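Local coordinates for GTP-binding protein REM 1 (Homo sapiens, PDB 2NZJ), which binds guanine nucleotides as a Ras-family small GTPase of the Rad and Gem-like group, and holds GDP together with magnesium, at the guanosine-5'-diphosphate site. Residues are numbered along the deposited sequence; one frame, centred on the assembly and turned at random.

The guanosine-5'-diphosphate site. Residues 12-19, 119-120, 122-123, 149-151. With GDP (guanosine-5'-diphosphate), chain B; MG (magnesium ion), chain C.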
ATOM      1  N   ASP A  12      -9.793  -4.643  -1.201  1.00 22.40           N
ATOM      2  CA  ASP A  12     -10.990  -5.231  -0.606  1.00 23.02           C
ATOM      3  C   ASP A  12     -10.909  -5.406   0.923  1.00 22.76           C
ATOM      4  O   ASP A  12      -9.821  -5.503   1.482  1.00 22.63           O
ATOM      5  CB  ASP A  12     -11.269  -6.603  -1.235  1.00 23.12           C
ATOM      6  CG  ASP A  12     -11.937  -6.499  -2.597  1.00 24.77           C
ATOM      7  OD1 ASP A  12     -12.236  -5.371  -3.059  1.00 27.08           O
ATOM      8  OD2 ASP A  12     -12.182  -7.555  -3.207  1.00 27.90           O
ATOM      9  N   PRO A  13     -12.068  -5.468   1.592  1.00 22.34           N
ATOM     10  CA  PRO A  13     -12.059  -5.740   3.029  1.00 22.35           C
ATOM     11  C   PRO A  13     -11.432  -7.092   3.349  1.00 22.26           C
ATOM     12  O   PRO A  13     -11.642  -8.051   2.608  1.00 22.16           O
ATOM     13  CB  PRO A  13     -13.537  -5.755   3.413  1.00 22.11           C
ATOM     14  CG  PRO A  13     -14.284  -5.208   2.235  1.00 22.55           C
ATOM     15  CD  PRO A  13     -13.422  -5.305   1.040  1.00 22.20           C
ATOM     16  N   GLY A  14     -10.667  -7.155   4.442  1.00 21.99           N
ATOM     17  CA  GLY A  14     -10.114  -8.409   4.928  1.00 21.69           C
ATOM     18  C   GLY A  14      -8.727  -8.763   4.435  1.00 21.58           C
ATOM     19  O   GLY A  14      -8.152  -9.757   4.881  1.00 21.73           O
ATOM     20  N   VAL A  15      -8.163  -7.959   3.540  1.00 20.98           N
ATOM     21  CA  VAL A  15      -6.857  -8.281   2.989  1.00 20.38           C
ATOM     22  C   VAL A  15      -5.708  -7.906   3.929  1.00 20.32           C
ATOM     23  O   VAL A  15      -4.576  -8.375   3.750  1.00 20.34           O
ATOM     24  CB  VAL A  15      -6.670  -7.663   1.578  1.00 20.44           C
ATOM     25  CG1 VAL A  15      -7.621  -8.340   0.589  1.00 19.93           C
ATOM     26  CG2 VAL A  15      -6.866  -6.161   1.593  1.00 19.59           C
ATOM     27  N   GLY A  16      -5.980  -7.054   4.916  1.00 20.26           N
ATOM     28  CA  GLY A  16      -4.955  -6.665   5.912  1.00 20.14           C
ATOM     29  C   GLY A  16      -4.452  -5.223   5.838  1.00 19.79           C
ATOM     30  O   GLY A  16      -3.343  -4.925   6.274  1.00 19.77           O
ATOM     31  N   LYS A  17      -5.268  -4.326   5.295  1.00 19.69           N
ATOM     32  CA  LYS A  17      -4.907  -2.904   5.145  1.00 19.27           C
ATOM     33  C   LYS A  17      -4.679  -2.225   6.493  1.00 19.01           C
ATOM     34  O   LYS A  17      -3.644  -1.589   6.714  1.00 19.24           O
ATOM     35  CB  LYS A  17      -6.008  -2.156   4.381  1.00 19.53           C
ATOM     36  CG  LYS A  17      -6.192  -2.622   2.956  1.00 18.71           C
ATOM     37  CD  LYS A  17      -7.079  -1.679   2.163  1.00 18.37           C
ATOM     38  CE  LYS A  17      -8.539  -1.735   2.650  1.00 18.50           C
ATOM     39  NZ  LYS A  17      -9.154  -3.080   2.580  1.00 16.98           N
ATOM     40  N   THR A  18      -5.641  -2.366   7.399  1.00 18.59           N
ATOM     41  CA  THR A  18      -5.512  -1.788   8.716  1.00 18.39           C
ATOM     42  C   THR A  18      -4.330  -2.399   9.493  1.00 18.53           C
ATOM     43  O   THR A  18      -3.638  -1.698  10.222  1.00 18.98           O
ATOM     44  CB  THR A  18      -6.852  -1.868   9.500  1.00 18.45           C
ATOM     45  OG1 THR A  18      -7.852  -1.106   8.806  1.00 16.45           O
ATOM     46  CG2 THR A  18      -6.705  -1.310  10.964  1.00 17.70           C
ATOM     47  N   SER A  19      -4.078  -3.682   9.322  1.00 18.59           N
ATOM     48  CA  SER A  19      -2.954  -4.323   9.995  1.00 18.80           C
ATOM     49  C   SER A  19      -1.610  -3.737   9.537  1.00 18.95           C
ATOM     50  O   SER A  19      -0.764  -3.391  10.366  1.00 19.14           O
ATOM     51  CB  SER A  19      -2.989  -5.825   9.763  1.00 18.72           C
ATOM     52  OG  SER A  19      -4.250  -6.351  10.129  1.00 18.17           O
ATOM     53  N   ASN A 119      -0.474  -9.499   0.459  1.00 28.32           N
ATOM     54  CA  ASN A 119      -0.394  -9.708   1.906  1.00 28.25           C
ATOM     55  C   ASN A 119      -0.841 -11.129   2.282  1.00 28.32           C
ATOM     56  O   ASN A 119      -1.371 -11.874   1.458  1.00 28.77           O
ATOM     57  CB  ASN A 119      -1.246  -8.665   2.644  1.00 28.31           C
ATOM     58  CG  ASN A 119      -0.995  -8.641   4.140  1.00 28.93           C
ATOM     59  OD1 ASN A 119       0.157  -8.805   4.604  1.00 29.50           O
ATOM     60  ND2 ASN A 119      -2.066  -8.439   4.914  1.00 26.73           N
ATOM     61  N   LYS A 120      -0.594 -11.509   3.524  1.00 28.12           N
ATOM     62  CA  LYS A 120      -0.874 -12.859   4.033  1.00 27.92           C
ATOM     63  C   LYS A 120       0.018 -13.946   3.398  1.00 27.95           C
ATOM     64  O   LYS A 120      -0.412 -15.083   3.234  1.00 27.74           O
ATOM     65  CB  LYS A 120      -2.350 -13.215   3.891  1.00 27.46           C
ATOM     66  CG  LYS A 120      -3.304 -12.115   4.365  1.00 27.68           C
ATOM     67  CD  LYS A 120      -4.612 -12.681   4.911  1.00 26.93           C
ATOM     68  CE  LYS A 120      -5.601 -11.584   5.327  1.00 26.27           C
ATOM     69  NZ  LYS A 120      -6.930 -12.165   5.746  1.00 25.26           N
ATOM     70  N   ASP A 122       2.262 -15.590   4.715  1.00 28.64           N
ATOM     71  CA  ASP A 122       2.407 -16.708   5.672  1.00 28.81           C
ATOM     72  C   ASP A 122       1.394 -17.821   5.471  1.00 29.02           C
ATOM     73  O   ASP A 122       1.585 -18.952   5.950  1.00 29.48           O
ATOM     74  CB  ASP A 122       2.246 -16.181   7.090  1.00 28.73           C
ATOM     75  CG  ASP A 122       0.951 -15.398   7.269  1.00 29.16           C
ATOM     76  OD1 ASP A 122       0.079 -15.873   8.020  1.00 29.12           O
ATOM     77  OD2 ASP A 122       0.801 -14.326   6.626  1.00 28.39           O
ATOM     78  N   LEU A 123       0.296 -17.522   4.781  1.00 29.02           N
ATOM     79  CA  LEU A 123      -0.723 -18.545   4.490  1.00 28.59           C
ATOM     80  C   LEU A 123      -0.303 -19.299   3.239  1.00 28.86           C
ATOM     81  O   LEU A 123      -1.100 -19.496   2.324  1.00 28.96           O
ATOM     82  CB  LEU A 123      -2.086 -17.894   4.293  1.00 28.13           C
ATOM     83  CG  LEU A 123      -2.582 -17.092   5.484  1.00 27.31           C
ATOM     84  CD1 LEU A 123      -3.986 -16.599   5.233  1.00 25.53           C
ATOM     85  CD2 LEU A 123      -2.514 -17.950   6.729  1.00 25.86           C
ATOM     86  N   SER A 149       3.655 -10.075   5.107  1.00 29.34           N
ATOM     87  CA  SER A 149       2.779 -10.652   6.117  1.00 29.69           C
ATOM     88  C   SER A 149       2.784  -9.726   7.332  1.00 30.12           C
ATOM     89  O   SER A 149       3.830  -9.479   7.920  1.00 30.23           O
ATOM     90  CB  SER A 149       3.215 -12.066   6.511  1.00 29.55           C
ATOM     91  OG  SER A 149       2.518 -12.527   7.661  1.00 29.46           O
ATOM     92  N   ALA A 150       1.611  -9.230   7.711  1.00 30.79           N
ATOM     93  CA  ALA A 150       1.487  -8.405   8.898  1.00 31.35           C
ATOM     94  C   ALA A 150       1.608  -9.231  10.184  1.00 32.19           C
ATOM     95  O   ALA A 150       2.054  -8.719  11.214  1.00 32.81           O
ATOM     96  CB  ALA A 150       0.173  -7.646   8.880  1.00 31.29           C
ATOM     97  N   THR A 151       1.200 -10.498  10.147  1.00 33.03           N
ATOM     98  CA  THR A 151       1.230 -11.336  11.359  1.00 33.40           C
ATOM     99  C   THR A 151       2.625 -11.890  11.669  1.00 33.56           C
ATOM    100  O   THR A 151       2.942 -12.123  12.835  1.00 33.73           O
ATOM    101  CB  THR A 151       0.227 -12.502  11.278  1.00 33.32           C
ATOM    102  OG1 THR A 151       0.559 -13.326  10.163  1.00 35.99           O
ATOM    103  CG2 THR A 151      -1.184 -11.989  11.094  1.00 33.09           C
TER
HETATM  104  PB  GDP B1001      -8.558  -4.696   6.263  1.00 32.47           P
HETATM  105  O1B GDP B1001      -7.992  -4.758   4.869  1.00 32.09           O
HETATM  106  O2B GDP B1001      -8.164  -3.472   7.018  1.00 29.89           O
HETATM  107  O3B GDP B1001     -10.068  -4.751   6.098  1.00 35.38           O
HETATM  108  O3A GDP B1001      -8.008  -6.017   6.945  1.00 33.98           O
HETATM  109  PA  GDP B1001      -7.618  -6.045   8.488  1.00 35.16           P
HETATM  110  O1A GDP B1001      -8.754  -5.479   9.292  1.00 35.30           O
HETATM  111  O2A GDP B1001      -6.326  -5.343   8.766  1.00 34.45           O
HETATM  112  O5' GDP B1001      -7.374  -7.613   8.706  1.00 34.03           O
HETATM  113  C5' GDP B1001      -8.362  -8.584   8.360  1.00 34.28           C
HETATM  114  C4' GDP B1001      -8.027  -9.893   9.078  1.00 37.03           C
HETATM  115  O4' GDP B1001      -6.906 -10.557   8.427  1.00 36.56           O
HETATM  116  C3' GDP B1001      -7.617  -9.667  10.547  1.00 37.76           C
HETATM  117  O3' GDP B1001      -8.205 -10.638  11.433  1.00 41.47           O
HETATM  118  C2' GDP B1001      -6.106  -9.841  10.536  1.00 37.59           C
HETATM  119  O2' GDP B1001      -5.595 -10.387  11.748  1.00 40.17           O
HETATM  120  C1' GDP B1001      -5.840 -10.762   9.354  1.00 36.34           C
HETATM  121  N9  GDP B1001      -4.564 -10.441   8.689  1.00 36.66           N
HETATM  122  C8  GDP B1001      -4.116  -9.235   8.255  1.00 37.19           C
HETATM  123  N7  GDP B1001      -2.898  -9.342   7.661  1.00 35.78           N
HETATM  124  C5  GDP B1001      -2.573 -10.628   7.711  1.00 35.79           C
HETATM  125  C6  GDP B1001      -1.424 -11.430   7.296  1.00 36.86           C
HETATM  126  O6  GDP B1001      -0.465 -10.853   6.739  1.00 36.67           O
HETATM  127  N1  GDP B1001      -1.466 -12.756   7.532  1.00 36.72           N
HETATM  128  C2  GDP B1001      -2.506 -13.357   8.151  1.00 36.67           C
HETATM  129  N2  GDP B1001      -2.528 -14.696   8.379  1.00 36.34           N
HETATM  130  N3  GDP B1001      -3.581 -12.665   8.573  1.00 37.24           N
HETATM  131  C4  GDP B1001      -3.659 -11.339   8.380  1.00 36.60           C
HETATM  132 MG    MG C 252      -9.543  -2.143   7.957  1.00 37.10          MG
HETATM  133  O   HOH W   1      -9.778  -3.201   9.407  1.00 31.91           O
HETATM  134  O   HOH W   2     -10.649  -0.628   8.770  1.00 25.57           O
HETATM  135  O   HOH W   3      -9.237  -0.764   6.486  1.00 31.93           O
HETATM  136  O   HOH W   4     -11.046  -2.487   6.888  1.00 27.56           O
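The nucleotide pocket of this Ras-family G domain lies where the P-loop (Walker A motif) joins strand 4-10 to helix 17-25, with the guanine held between the NKxD loop after strand 114-119 and the SA loop at residues 149-151. Gly14 and Gly16, with positive phi, let the P-loop curl around the beta-phosphate and turn its amides inward; Gly14 N meets O3B almost straight (174° at H). Beta-phosphate oxygen GDP O1B takes three bonds, from Gly16 N, Lys17 N at 2.8 Å and Lys17 NZ at 3.1 Å. The lysine chain bends at chi3 and chi4, which turns its terminal amine onto O1B, where it forms a salt bridge, and the N-terminus of helix 17-25 probably adds to this positive field. Thr18 OG1 binds magnesium at 2.2 Å; GDP O2B and four waters complete a near-octahedral shell. Ser19 grips alpha-phosphate oxygen O2A with both N and OG. The base is sandwiched: the extended aliphatic chain of Lys120 runs along one face, while Thr151 CG2 covers the other, 3.4 Å from the centroid of the six-membered GDP ring. Asp122 reads the guanine edge as a fork, both oxygens using syn lone pairs: OD1 accepts from N2, OD2 from N1 (177° at H). Ser149 OG steadies OD2 from above the carboxylate plane. An alanine in place of Asp122 would remove both acceptors for N1 and N2, and would probably weaken the preference for guanine. Ala150 N donates to GDP O6 at 2.8 Å, suiting a carbonyl there. Asn119 ties base to P-loop: its ND2 hydrogen-bonds GDP N7 at 3.0 Å and, in its amide plane, Val15 O at 2.8 Å.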